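Local coordinates for protein endoglucanase (Uncultured bacterium, PDB 3X17) that hydrolyses internal beta-1,4-glucosidic bonds of cellulose, as a family 9 endoglucanase with an Ig-like domain ahead of its (alpha/alpha)6 barrel, at residues Y121-S126 with A547-V552; T190-L195 with A380-F385; R235-R238 with A242-H245; A303-W308 with A354-Y359; Y387-Q392 with A449-P454. All coordinates share one frame; numbering follows the deposited sequence.

Contact 1: residues Y121-S126 with A547-V552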
# COMPACT_ATOMS: atom_id res chain seq x y z
N TYR A 121 -12.33 -2.99 4.45
CA TYR A 121 -13.13 -3.78 3.51
C TYR A 121 -12.85 -3.38 2.06
O TYR A 121 -12.60 -4.21 1.20
CB TYR A 121 -14.62 -3.60 3.81
CG TYR A 121 -15.56 -4.32 2.87
CD1 TYR A 121 -15.85 -5.67 3.05
CD2 TYR A 121 -16.22 -3.65 1.84
CE1 TYR A 121 -16.71 -6.35 2.18
CE2 TYR A 121 -17.12 -4.31 0.98
CZ TYR A 121 -17.37 -5.65 1.17
OH TYR A 121 -18.24 -6.32 0.33
N ALA A 122 -12.96 -2.09 1.78
CA ALA A 122 -12.92 -1.63 0.41
C ALA A 122 -11.50 -1.89 -0.13
O ALA A 122 -11.32 -2.32 -1.27
CB ALA A 122 -13.25 -0.12 0.35
N ALA A 123 -10.51 -1.55 0.69
CA ALA A 123 -9.12 -1.64 0.25
C ALA A 123 -8.74 -3.08 0.02
O ALA A 123 -8.01 -3.35 -0.90
CB ALA A 123 -8.19 -1.02 1.29
N ALA A 124 -9.09 -3.95 0.96
CA ALA A 124 -8.79 -5.38 0.83
C ALA A 124 -9.56 -6.03 -0.33
O ALA A 124 -9.01 -6.84 -1.08
CB ALA A 124 -9.09 -6.11 2.14
N ARG A 125 -10.84 -5.73 -0.46
CA ARG A 125 -11.66 -6.35 -1.50
C ARG A 125 -11.29 -5.89 -2.90
O ARG A 125 -11.55 -6.55 -3.83
CB ARG A 125 -13.17 -6.24 -1.26
CG ARG A 125 -13.93 -7.46 -1.84
CD ARG A 125 -15.41 -7.65 -1.45
NE ARG A 125 -16.19 -6.96 -2.41
CZ ARG A 125 -16.96 -7.48 -3.33
NH1 ARG A 125 -17.18 -8.76 -3.40
NH2 ARG A 125 -17.53 -6.68 -4.15
N SER A 126 -10.63 -4.76 -3.01
CA SER A 126 -10.18 -4.27 -4.30
C SER A 126 -9.27 -5.27 -5.02
O SER A 126 -9.34 -5.38 -6.24
CB SER A 126 -9.51 -2.90 -4.14
OG SER A 126 -8.18 -3.02 -3.69
N ALA A 547 -1.38 -2.24 -0.33
CA ALA A 547 -0.87 -3.16 0.68
C ALA A 547 -0.63 -2.45 2.02
O ALA A 547 -1.08 -2.91 3.04
CB ALA A 547 0.40 -3.83 0.19
N PRO A 548 0.09 -1.31 2.01
CA PRO A 548 0.26 -0.63 3.30
C PRO A 548 -1.03 0.06 3.74
O PRO A 548 -1.21 0.31 4.94
CB PRO A 548 1.38 0.40 3.03
CG PRO A 548 1.33 0.63 1.53
CD PRO A 548 0.94 -0.71 0.95
N LEU A 549 -1.91 0.39 2.79
CA LEU A 549 -3.23 0.90 3.15
C LEU A 549 -4.03 -0.14 3.96
O LEU A 549 -4.63 0.19 4.98
CB LEU A 549 -4.03 1.38 1.92
CG LEU A 549 -5.48 1.81 2.17
CD1 LEU A 549 -5.60 2.93 3.23
CD2 LEU A 549 -6.21 2.19 0.86
N VAL A 550 -4.10 -1.35 3.47
CA VAL A 550 -4.75 -2.43 4.21
C VAL A 550 -4.07 -2.62 5.58
O VAL A 550 -4.75 -2.79 6.58
CB VAL A 550 -4.72 -3.78 3.43
CG1 VAL A 550 -5.05 -4.97 4.37
CG2 VAL A 550 -5.71 -3.74 2.27
N PHE A 551 -2.73 -2.53 5.63
CA PHE A 551 -2.02 -2.64 6.91
C PHE A 551 -2.40 -1.57 7.93
O PHE A 551 -2.83 -1.88 9.06
CB PHE A 551 -0.50 -2.69 6.72
CG PHE A 551 0.27 -2.94 8.01
CD1 PHE A 551 0.63 -1.89 8.84
CD2 PHE A 551 0.60 -4.24 8.40
CE1 PHE A 551 1.33 -2.12 10.02
CE2 PHE A 551 1.28 -4.47 9.57
CZ PHE A 551 1.67 -3.41 10.38
N VAL A 552 -2.32 -0.31 7.52
CA VAL A 552 -2.56 0.77 8.46
C VAL A 552 -4.03 0.84 8.86
O VAL A 552 -4.36 0.97 10.04
CB VAL A 552 -2.02 2.14 7.95
CG1 VAL A 552 -2.23 3.21 9.00
CG2 VAL A 552 -0.53 2.03 7.66
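Within the (alpha/alpha)6 barrel, Ala-123 and Ala-124 of helix 115-130 pack against Leu-549 and Val-550 of helix 543-558, joining the helix that follows the N-terminal strands to the last helix of the chain. The axes of the two short segments pass 9.1 Å apart and run roughly antiparallel, at 144°. Small side chains make such closeness possible: the CA atoms of Ala-123 and Val-550 are only 6.0 Å apart. The methyl of Ala-123 points at the partner helix and touches two side chains, its CB lying 3.8 Å from Leu-549 CD2 and 3.8 Å from Val-550 CG2. With CG1 of Val-550 turned opposite its own backbone N (chi1 164°), the other branch, CG2, is the one that faces helix 115-130. That methyl presses on the backbone itself, 3.6 Å from Ala-124 N, and reaches Ala-124 CB at 4.1 Å. Within helix 115-130, Ser-126 OG donates to Ala-123 O over 2.8 Å, from above the carbonyl plane, and Asn-546 ND2 of helix 543-558 bonds the same oxygen, giving the helix pair a polar tie. Leu-549 also leans on Leu-440 and Leu-466, and Val-550 on Leu-194. Between the two segments themselves no hydrogen bond forms; methyl burial and the fit of branched side chains against alanines hold them, an attraction of shape with little directional preference.

Contact 2: residues T190-L195 with A380-F385; sequences TAAQLL and AALGYF
Leu-382, on helix 381-390, reaches across to Ala-192 and Gln-193 of helix 184-200. CB points toward the other helix but is still 5.8 Å from Ala-192 CB. The first torsion sets CG opposite the carbonyl carbon (chi1 -64°), and CG closes the distance to Ala-192 CB to 5.2 Å. CD1 makes the real contact, 3.7 Å from Ala-192 CB, and has Gln-193 CG beside it at 4.4 Å. CD2 stays farther off, its nearest atom of segment 190-195 being Gln-193 CG at 4.7 Å. Leucine suits the place because its backbone stands well back, the CA atoms of Leu-382 and Gln-193 being 8.3 Å apart, while alanine leaves room for the arriving methyl. Gln-193 offers the aliphatic part of its chain to this contact; its NE2 bonds Val-189 O one turn earlier. Two helices of the (alpha/alpha)6 barrel meet here in its buried interior, and Trp-342 of helix 337-351 touches both Ala-192 and Leu-382. No hydrogen bond spans the two segments, so their attraction is one of dispersion and of hydrocarbon kept from water, with the glutamine's NE2 engaged within its own helix.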
# COMPACT_ATOMS: atom_id res chain seq x y z
N THR A 190 3.45 -7.25 -1.96
CA THR A 190 2.06 -6.99 -1.66
C THR A 190 1.52 -8.14 -0.82
O THR A 190 0.97 -7.92 0.26
CB THR A 190 1.24 -6.87 -2.97
OG1 THR A 190 1.59 -5.65 -3.62
CG2 THR A 190 -0.27 -6.87 -2.68
N ALA A 191 1.75 -9.37 -1.26
CA ALA A 191 1.23 -10.52 -0.51
C ALA A 191 1.82 -10.58 0.91
O ALA A 191 1.10 -10.82 1.90
CB ALA A 191 1.51 -11.80 -1.26
N ALA A 192 3.11 -10.28 1.01
CA ALA A 192 3.81 -10.26 2.32
C ALA A 192 3.16 -9.25 3.24
O ALA A 192 3.02 -9.50 4.43
CB ALA A 192 5.28 -9.91 2.14
N GLN A 193 2.83 -8.07 2.70
CA GLN A 193 2.26 -7.02 3.52
C GLN A 193 0.81 -7.30 3.95
O GLN A 193 0.44 -7.04 5.09
CB GLN A 193 2.40 -5.64 2.87
CG GLN A 193 3.80 -5.11 2.79
CD GLN A 193 3.88 -3.81 1.99
OE1 GLN A 193 3.81 -2.71 2.54
NE2 GLN A 193 4.07 -3.93 0.68
N LEU A 194 0.00 -7.89 3.08
CA LEU A 194 -1.32 -8.35 3.53
C LEU A 194 -1.17 -9.42 4.62
O LEU A 194 -1.92 -9.44 5.60
CB LEU A 194 -2.17 -8.86 2.36
CG LEU A 194 -2.37 -7.89 1.18
CD1 LEU A 194 -3.19 -8.60 0.07
CD2 LEU A 194 -3.06 -6.56 1.57
N LEU A 195 -0.17 -10.27 4.46
CA LEU A 195 0.01 -11.36 5.42
C LEU A 195 0.33 -10.77 6.79
O LEU A 195 -0.18 -11.25 7.81
CB LEU A 195 1.17 -12.28 4.99
CG LEU A 195 0.82 -13.41 4.02
CD1 LEU A 195 2.11 -14.07 3.56
CD2 LEU A 195 -0.10 -14.46 4.66
N ALA A 380 13.20 -5.14 3.12
CA ALA A 380 13.88 -5.77 4.24
C ALA A 380 13.35 -5.37 5.64
O ALA A 380 13.64 -6.06 6.60
CB ALA A 380 15.41 -5.55 4.15
N ALA A 381 12.55 -4.30 5.75
CA ALA A 381 11.99 -3.94 7.06
C ALA A 381 11.15 -5.06 7.62
O ALA A 381 11.06 -5.23 8.85
CB ALA A 381 11.17 -2.67 6.97
N LEU A 382 10.47 -5.81 6.75
CA LEU A 382 9.70 -6.97 7.19
C LEU A 382 10.61 -8.04 7.80
O LEU A 382 10.24 -8.78 8.71
CB LEU A 382 8.92 -7.57 6.02
CG LEU A 382 7.83 -6.72 5.33
CD1 LEU A 382 7.27 -7.41 4.07
CD2 LEU A 382 6.67 -6.37 6.27
N GLY A 383 11.84 -8.10 7.30
CA GLY A 383 12.78 -9.06 7.85
C GLY A 383 13.25 -8.59 9.21
O GLY A 383 13.30 -9.37 10.16
N TYR A 384 13.62 -7.32 9.30
CA TYR A 384 13.98 -6.72 10.59
C TYR A 384 12.92 -7.06 11.63
O TYR A 384 13.23 -7.58 12.69
CB TYR A 384 14.08 -5.20 10.47
CG TYR A 384 15.42 -4.70 10.02
CD1 TYR A 384 15.79 -4.70 8.68
CD2 TYR A 384 16.29 -4.12 10.94
CE1 TYR A 384 17.03 -4.18 8.27
CE2 TYR A 384 17.50 -3.59 10.54
CZ TYR A 384 17.88 -3.64 9.22
OH TYR A 384 19.09 -3.08 8.87
N PHE A 385 11.66 -6.79 11.28
CA PHE A 385 10.57 -6.90 12.24
C PHE A 385 10.31 -8.35 12.60
O PHE A 385 10.02 -8.65 13.76
CB PHE A 385 9.29 -6.26 11.68
CG PHE A 385 8.19 -6.08 12.72
CD1 PHE A 385 8.28 -5.07 13.69
CD2 PHE A 385 7.11 -6.94 12.75
CE1 PHE A 385 7.31 -4.94 14.68
CE2 PHE A 385 6.10 -6.78 13.69
CZ PHE A 385 6.20 -5.77 14.66

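Contact 3: residues R235-R238 with A242-H245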
# COMPACT_ATOMS: atom_id res chain seq x y z
N ARG A 235 3.15 -20.57 -10.18
CA ARG A 235 3.15 -20.82 -11.64
C ARG A 235 4.31 -20.07 -12.30
O ARG A 235 4.69 -20.38 -13.43
CB ARG A 235 1.81 -20.44 -12.27
CG ARG A 235 0.56 -21.11 -11.62
CD ARG A 235 -0.77 -20.53 -12.13
NE ARG A 235 -1.90 -21.05 -11.35
CZ ARG A 235 -2.64 -20.35 -10.47
NH1 ARG A 235 -2.60 -19.01 -10.40
NH2 ARG A 235 -3.52 -21.00 -9.73
N MET A 236 4.81 -19.04 -11.61
CA MET A 236 5.95 -18.25 -12.10
C MET A 236 7.31 -18.83 -11.67
O MET A 236 8.37 -18.21 -11.87
CB MET A 236 5.84 -16.80 -11.64
CG MET A 236 4.72 -15.99 -12.32
SD MET A 236 4.96 -15.84 -14.13
CE MET A 236 6.02 -14.36 -14.24
N GLN A 237 7.27 -20.00 -11.05
CA GLN A 237 8.47 -20.62 -10.58
C GLN A 237 8.92 -21.78 -11.47
O GLN A 237 8.18 -22.70 -11.77
CB GLN A 237 8.38 -21.08 -9.11
CG GLN A 237 9.75 -21.39 -8.48
CD GLN A 237 9.67 -21.98 -7.06
OE1 GLN A 237 8.69 -22.63 -6.70
NE2 GLN A 237 10.73 -21.75 -6.26
N ARG A 238 10.21 -21.78 -11.74
CA ARG A 238 10.83 -22.73 -12.63
C ARG A 238 11.33 -23.87 -11.73
O ARG A 238 11.61 -23.64 -10.55
CB ARG A 238 11.99 -21.97 -13.26
CG ARG A 238 12.60 -22.55 -14.46
CD ARG A 238 14.07 -22.22 -14.37
NE ARG A 238 14.38 -21.05 -15.14
CZ ARG A 238 15.58 -20.50 -15.22
NH1 ARG A 238 16.56 -20.87 -14.39
NH2 ARG A 238 15.77 -19.54 -16.09
N ALA A 242 14.07 -20.87 -9.48
CA ALA A 242 14.10 -19.49 -9.95
C ALA A 242 12.69 -18.99 -10.32
O ALA A 242 11.83 -19.77 -10.69
CB ALA A 242 15.07 -19.33 -11.14
N VAL A 243 12.46 -17.68 -10.22
CA VAL A 243 11.12 -17.11 -10.42
C VAL A 243 11.14 -16.05 -11.53
O VAL A 243 12.02 -15.19 -11.54
CB VAL A 243 10.53 -16.52 -9.11
CG1 VAL A 243 9.14 -15.89 -9.34
CG2 VAL A 243 10.43 -17.60 -8.05
N TYR A 244 10.28 -16.23 -12.53
CA TYR A 244 10.18 -15.28 -13.65
C TYR A 244 9.74 -13.92 -13.16
O TYR A 244 9.08 -13.80 -12.12
CB TYR A 244 9.21 -15.80 -14.74
CG TYR A 244 9.69 -17.08 -15.40
CD1 TYR A 244 10.83 -17.09 -16.20
CD2 TYR A 244 9.04 -18.29 -15.17
CE1 TYR A 244 11.29 -18.26 -16.79
CE2 TYR A 244 9.48 -19.48 -15.74
CZ TYR A 244 10.62 -19.46 -16.54
OH TYR A 244 11.09 -20.63 -17.10
N HIS A 245 10.08 -12.89 -13.92
CA HIS A 245 10.02 -11.54 -13.41
C HIS A 245 8.62 -10.97 -13.53
O HIS A 245 8.15 -10.27 -12.65
CB HIS A 245 10.99 -10.65 -14.17
CG HIS A 245 10.90 -9.21 -13.81
ND1 HIS A 245 11.09 -8.75 -12.52
CD2 HIS A 245 10.82 -8.10 -14.60
CE1 HIS A 245 11.09 -7.43 -12.52
NE2 HIS A 245 10.88 -7.01 -13.76
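Bends along the chain of Met-236, which start with CG set beside the backbone N (chi1 -71°), bring its methyl against the CB of Tyr-244, CE resting 3.5 Å from Tyr-244 CB. Arg-238 instead swings CG opposite its backbone N (chi1 -164°) and lays that carbon 3.6 Å from Tyr-244 OH. The hydroxyl lies at the edge of the guanidinium, whose plane is turned 75° from the phenol ring. Over one face of the guanidinium sits Ala-242 CB, 3.9 Å from Arg-238 NH1, while NH1 is salt-bridged to Asp-240. The backbones hold these groups in register. Tyr-244 N donates to Met-236 O over 2.8 Å, and Arg-238 N donates almost straight to Ala-242 O, also 2.8 Å. Between these bonds Gln-237 and Val-243 form a non-hydrogen-bonded antiparallel pair, their CA atoms 4.4 Å apart, with Gln-237 CG packed 3.9 Å from Val-243 CG2. The phenol end of Tyr-244 is tied to Asp-159 through OH, so tyrosine supplies both a hydrophobic ring and a buried polar partner. A leucine here would lack that hydroxyl, and would probably leave Asp-159 without this bond and a gap beside Arg-238 CG. Two backbone bonds, closed by three intervening residues, make a hairpin-like turn with a single antiparallel bridge, leading from the end of helix 221-235 into strand 243-249 of the small mixed sheet.

Contact 4: residues A303-W308 with A354-Y359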
# COMPACT_ATOMS: atom_id res chain seq x y z
N ALA A 303 8.25 -24.56 -1.91
CA ALA A 303 8.59 -23.61 -2.94
C ALA A 303 9.68 -22.65 -2.43
O ALA A 303 10.65 -22.36 -3.15
CB ALA A 303 7.36 -22.83 -3.35
N ALA A 304 9.49 -22.11 -1.23
CA ALA A 304 10.47 -21.16 -0.66
C ALA A 304 11.84 -21.82 -0.55
O ALA A 304 12.87 -21.19 -0.83
CB ALA A 304 10.01 -20.62 0.73
N GLU A 305 11.84 -23.08 -0.14
CA GLU A 305 13.09 -23.83 0.06
C GLU A 305 13.83 -24.10 -1.25
O GLU A 305 15.06 -24.08 -1.28
CB GLU A 305 12.81 -25.16 0.79
CG GLU A 305 12.43 -24.97 2.26
CD GLU A 305 11.97 -26.27 2.96
OE1 GLU A 305 11.36 -27.14 2.30
OE2 GLU A 305 12.14 -26.37 4.19
N GLN A 306 13.08 -24.31 -2.32
CA GLN A 306 13.67 -24.62 -3.62
C GLN A 306 14.25 -23.34 -4.23
O GLN A 306 15.35 -23.33 -4.74
CB GLN A 306 12.58 -25.24 -4.53
CG GLN A 306 13.03 -25.64 -5.94
CD GLN A 306 14.23 -26.58 -5.92
OE1 GLN A 306 14.23 -27.59 -5.21
NE2 GLN A 306 15.28 -26.21 -6.65
N ALA A 307 13.50 -22.25 -4.12
CA ALA A 307 13.99 -20.93 -4.44
C ALA A 307 15.28 -20.55 -3.71
O ALA A 307 16.19 -19.97 -4.29
CB ALA A 307 12.92 -19.90 -4.17
N TRP A 308 15.35 -20.83 -2.41
CA TRP A 308 16.59 -20.57 -1.71
C TRP A 308 17.74 -21.46 -2.22
O TRP A 308 18.89 -21.03 -2.21
CB TRP A 308 16.44 -20.74 -0.20
CG TRP A 308 17.70 -20.33 0.52
CD1 TRP A 308 18.72 -21.13 0.92
CD2 TRP A 308 18.11 -18.99 0.80
NE1 TRP A 308 19.71 -20.38 1.48
CE2 TRP A 308 19.37 -19.06 1.41
CE3 TRP A 308 17.49 -17.73 0.66
CZ2 TRP A 308 20.04 -17.92 1.88
CZ3 TRP A 308 18.16 -16.60 1.11
CH2 TRP A 308 19.44 -16.70 1.69
N ALA A 354 19.81 -23.56 10.78
CA ALA A 354 21.06 -22.83 10.77
C ALA A 354 21.43 -22.26 9.40
O ALA A 354 21.99 -21.14 9.31
CB ALA A 354 22.20 -23.71 11.31
N GLU A 355 21.15 -23.01 8.33
CA GLU A 355 21.58 -22.56 7.01
C GLU A 355 21.06 -21.15 6.70
O GLU A 355 21.79 -20.35 6.12
CB GLU A 355 21.18 -23.54 5.90
CG GLU A 355 19.67 -23.69 5.64
CD GLU A 355 19.37 -24.70 4.54
OE1 GLU A 355 20.06 -24.67 3.51
OE2 GLU A 355 18.47 -25.54 4.72
N TYR A 356 19.83 -20.85 7.12
CA TYR A 356 19.23 -19.54 6.91
C TYR A 356 19.81 -18.47 7.84
O TYR A 356 20.14 -17.37 7.41
CB TYR A 356 17.69 -19.60 7.00
CG TYR A 356 17.09 -20.68 6.13
CD1 TYR A 356 17.35 -20.70 4.76
CD2 TYR A 356 16.46 -21.77 6.68
CE1 TYR A 356 16.86 -21.71 3.96
CE2 TYR A 356 15.99 -22.82 5.88
CZ TYR A 356 16.20 -22.77 4.53
OH TYR A 356 15.75 -23.78 3.73
N HIS A 357 19.98 -18.80 9.12
CA HIS A 357 20.57 -17.83 10.07
C HIS A 357 22.05 -17.52 9.77
O HIS A 357 22.49 -16.38 9.92
CB HIS A 357 20.39 -18.25 11.53
CG HIS A 357 20.77 -17.19 12.51
ND1 HIS A 357 19.85 -16.30 13.03
CD2 HIS A 357 21.99 -16.75 12.92
CE1 HIS A 357 20.48 -15.38 13.74
NE2 HIS A 357 21.78 -15.64 13.70
N ASP A 358 22.78 -18.52 9.28
CA ASP A 358 24.14 -18.31 8.79
C ASP A 358 24.20 -17.18 7.77
O ASP A 358 25.09 -16.32 7.83
CB ASP A 358 24.73 -19.60 8.17
CG ASP A 358 25.10 -20.65 9.22
OD1 ASP A 358 25.12 -20.34 10.42
OD2 ASP A 358 25.31 -21.83 8.84
N TYR A 359 23.26 -17.18 6.82
CA TYR A 359 23.28 -16.13 5.81
C TYR A 359 23.11 -14.78 6.50
O TYR A 359 23.85 -13.83 6.23
CB TYR A 359 22.19 -16.34 4.74
CG TYR A 359 22.23 -15.30 3.64
CD1 TYR A 359 21.55 -14.11 3.76
CD2 TYR A 359 23.01 -15.49 2.49
CE1 TYR A 359 21.57 -13.16 2.79
CE2 TYR A 359 23.08 -14.51 1.52
CZ TYR A 359 22.32 -13.35 1.68
OH TYR A 359 22.32 -12.36 0.73
O HOH W 1 16.55 -24.14 1.06
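The indole of Trp-308 meets a tyrosine in two ways: the edge of Tyr-356 comes in over one of its faces, while its own edge addresses the face of Tyr-359. Both pairs are T-shaped. The five-membered ring of Trp-308 and the ring of Tyr-356 have centroids 5.1 Å apart and planes at 77°, Tyr-356 CE1 lying 3.6 Å from Trp-308 CD1. The six-membered ring and Tyr-359 are nearly perpendicular, at 88°, with Trp-308 CH2 coming 3.7 Å from Tyr-359 CG. Trp-308 CB points toward helix 354-366, and CG, set opposite the backbone N (chi1 -174°), carries the indole between the two tyrosines. On one face of Tyr-356 lies CG of the preceding Glu-355. A water donates to Glu-305 O over 2.8 Å and is hydrogen-bonded to Tyr-356 OH, also at 2.8 Å. Glu-305 CG rests 3.8 Å from Tyr-356 OH, while its OE2 forms a salt bridge with Arg-353. An alanine in place of Trp-308 would remove both T-shaped pairs and would probably open a gap between the tyrosines, leaving their rings freer to turn. Tryptophan is large enough to span segments whose axes lie 12.9 Å apart, and the result is an aromatic cluster fastening helix 294-312 to the start of helix 354-366, toward the periphery of the helical barrel.

Contact 5: residues Y387-Q392 with A449-P454; sequences YVTLGQ and AHHLEP
Val-388 and Thr-389 face Leu-452 and His-451 where two helices end, the nearest CA atoms, those of Thr-389 and Leu-452, standing 8.3 Å apart. The helices are 381-390 and 435-452 of the (alpha/alpha)6 barrel, and this is a surface contact near their C-terminal ends. Helix 381-390 gives way at Gly-391, whose N still bonds Tyr-387 O at 3.0 Å; glycine suits that position because a CB there would run into the same oxygen. In the other helix Glu-453 is the first residue to leave helical geometry, one place after Leu-452.

Leu-452 does most of the bridging. Its CG lies opposite the carbonyl carbon (chi1 -66°), which lets the end of the chain come nearer than its CB direction would suggest. The leucine side chain crosses those of Val-388 and Thr-389 at about a right angle, and its CD2 does the touching. One partner is Val-388, whose CG1 is 3.8 Å from Leu-452 CD2 and which also packs on Leu-402 and Val-403 of helix 396-418. Threonine serves two ends here. Its OG1 takes the crowded position between the backbone N and the carbonyl carbon (chi1 62°) and bonds Phe-385 O in the previous turn, so the polar branch is occupied within its own helix and the methyl is left to face helix 435-452. Beside it stands the ring of His-451, which also meets the ring of Phe-385. Thr-389 CG2 lies 4.4 Å from His-451 ND1 and 3.9 Å from Leu-452 CD2.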
# COMPACT_ATOMS: atom_id res chain seq x y z
N TYR A 387 12.31 -11.08 12.28
CA TYR A 387 13.42 -11.54 13.10
C TYR A 387 13.29 -11.17 14.60
O TYR A 387 13.30 -12.05 15.47
CB TYR A 387 14.73 -11.00 12.56
CG TYR A 387 15.95 -11.61 13.24
CD1 TYR A 387 16.24 -11.34 14.58
CD2 TYR A 387 16.85 -12.40 12.52
CE1 TYR A 387 17.37 -11.85 15.20
CE2 TYR A 387 18.00 -12.91 13.12
CZ TYR A 387 18.24 -12.66 14.47
OH TYR A 387 19.37 -13.20 15.07
N VAL A 388 13.18 -9.87 14.89
CA VAL A 388 12.95 -9.36 16.24
C VAL A 388 11.72 -9.99 16.92
O VAL A 388 11.83 -10.49 18.03
CB VAL A 388 12.91 -7.78 16.27
CG1 VAL A 388 12.46 -7.28 17.64
CG2 VAL A 388 14.31 -7.18 15.94
N THR A 389 10.57 -10.03 16.24
CA THR A 389 9.32 -10.44 16.91
C THR A 389 9.00 -11.93 16.84
O THR A 389 8.13 -12.39 17.57
CB THR A 389 8.11 -9.67 16.44
OG1 THR A 389 7.90 -9.91 15.03
CG2 THR A 389 8.33 -8.17 16.72
N LEU A 390 9.59 -12.64 15.89
CA LEU A 390 9.15 -14.01 15.61
C LEU A 390 10.30 -15.01 15.63
O LEU A 390 10.07 -16.19 15.82
CB LEU A 390 8.42 -14.10 14.27
CG LEU A 390 6.89 -14.01 14.20
CD1 LEU A 390 6.25 -13.43 15.44
CD2 LEU A 390 6.42 -13.31 12.92
N GLY A 391 11.54 -14.52 15.50
CA GLY A 391 12.72 -15.37 15.47
C GLY A 391 12.97 -16.03 16.82
O GLY A 391 13.00 -15.36 17.84
N GLN A 392 13.12 -17.35 16.82
CA GLN A 392 13.47 -18.07 18.05
C GLN A 392 14.95 -18.36 18.10
O GLN A 392 15.56 -18.74 17.10
CB GLN A 392 12.70 -19.38 18.13
CG GLN A 392 11.28 -19.24 17.63
CD GLN A 392 10.31 -20.06 18.44
OE1 GLN A 392 9.20 -19.61 18.73
NE2 GLN A 392 10.71 -21.27 18.81
N ALA A 449 7.48 0.29 15.32
CA ALA A 449 8.15 0.82 16.50
C ALA A 449 7.18 0.88 17.69
O ALA A 449 7.46 0.35 18.76
CB ALA A 449 8.74 2.24 16.20
N HIS A 450 5.98 1.37 17.43
CA HIS A 450 4.89 1.31 18.39
C HIS A 450 4.67 -0.09 18.95
O HIS A 450 4.30 -0.26 20.11
CB HIS A 450 3.60 1.83 17.77
CG HIS A 450 2.42 1.79 18.70
ND1 HIS A 450 2.34 2.58 19.83
CD2 HIS A 450 1.29 1.04 18.69
CE1 HIS A 450 1.18 2.37 20.43
NE2 HIS A 450 0.55 1.41 19.78
N HIS A 451 4.84 -1.09 18.10
CA HIS A 451 4.60 -2.45 18.52
C HIS A 451 5.70 -2.95 19.48
O HIS A 451 5.43 -3.75 20.39
CB HIS A 451 4.47 -3.37 17.31
CG HIS A 451 4.06 -4.77 17.66
ND1 HIS A 451 4.97 -5.73 18.06
CD2 HIS A 451 2.83 -5.33 17.77
CE1 HIS A 451 4.32 -6.84 18.37
NE2 HIS A 451 3.02 -6.62 18.22
N LEU A 452 6.93 -2.47 19.28
CA LEU A 452 8.06 -2.87 20.15
C LEU A 452 8.04 -2.11 21.48
O LEU A 452 8.47 -2.62 22.51
CB LEU A 452 9.39 -2.58 19.45
CG LEU A 452 9.76 -3.38 18.20
CD1 LEU A 452 11.17 -3.03 17.89
CD2 LEU A 452 9.62 -4.89 18.41
N GLU A 453 7.47 -0.91 21.43
CA GLU A 453 7.64 0.12 22.44
C GLU A 453 6.43 1.06 22.28
O GLU A 453 6.47 1.98 21.45
CB GLU A 453 8.93 0.88 22.15
CG GLU A 453 9.62 1.53 23.33
CD GLU A 453 10.93 2.21 22.91
OE1 GLU A 453 10.88 3.35 22.36
OE2 GLU A 453 12.01 1.59 23.10
N PRO A 454 5.34 0.78 23.00
CA PRO A 454 4.11 1.54 22.74
C PRO A 454 4.34 3.03 22.95
O PRO A 454 5.12 3.42 23.82
CB PRO A 454 3.11 0.97 23.77
CG PRO A 454 3.56 -0.50 23.92
CD PRO A 454 5.10 -0.41 23.84

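Overall arrangement
After the N-terminal Ig-like domain the chain enters the helical barrel and opens contact 1 at 121-126. That loop closes only at 547-552, so every other contact lies within it. Contact 2 opens at 190-195 and closes at 380-385, enclosing two successive smaller loops: the hairpin-like turn of contact 3 and the helix pair 294-312 and 354-366 of contact 4. Contact 5 follows in series, sharing helix 381-390 with contact 2 and tying it to helix 435-452. None cross. In space, Ala-547 packs against Gln-193 between contacts 1 and 2, and Gln-237 probably bonds Ala-303 between contacts 3 and 4.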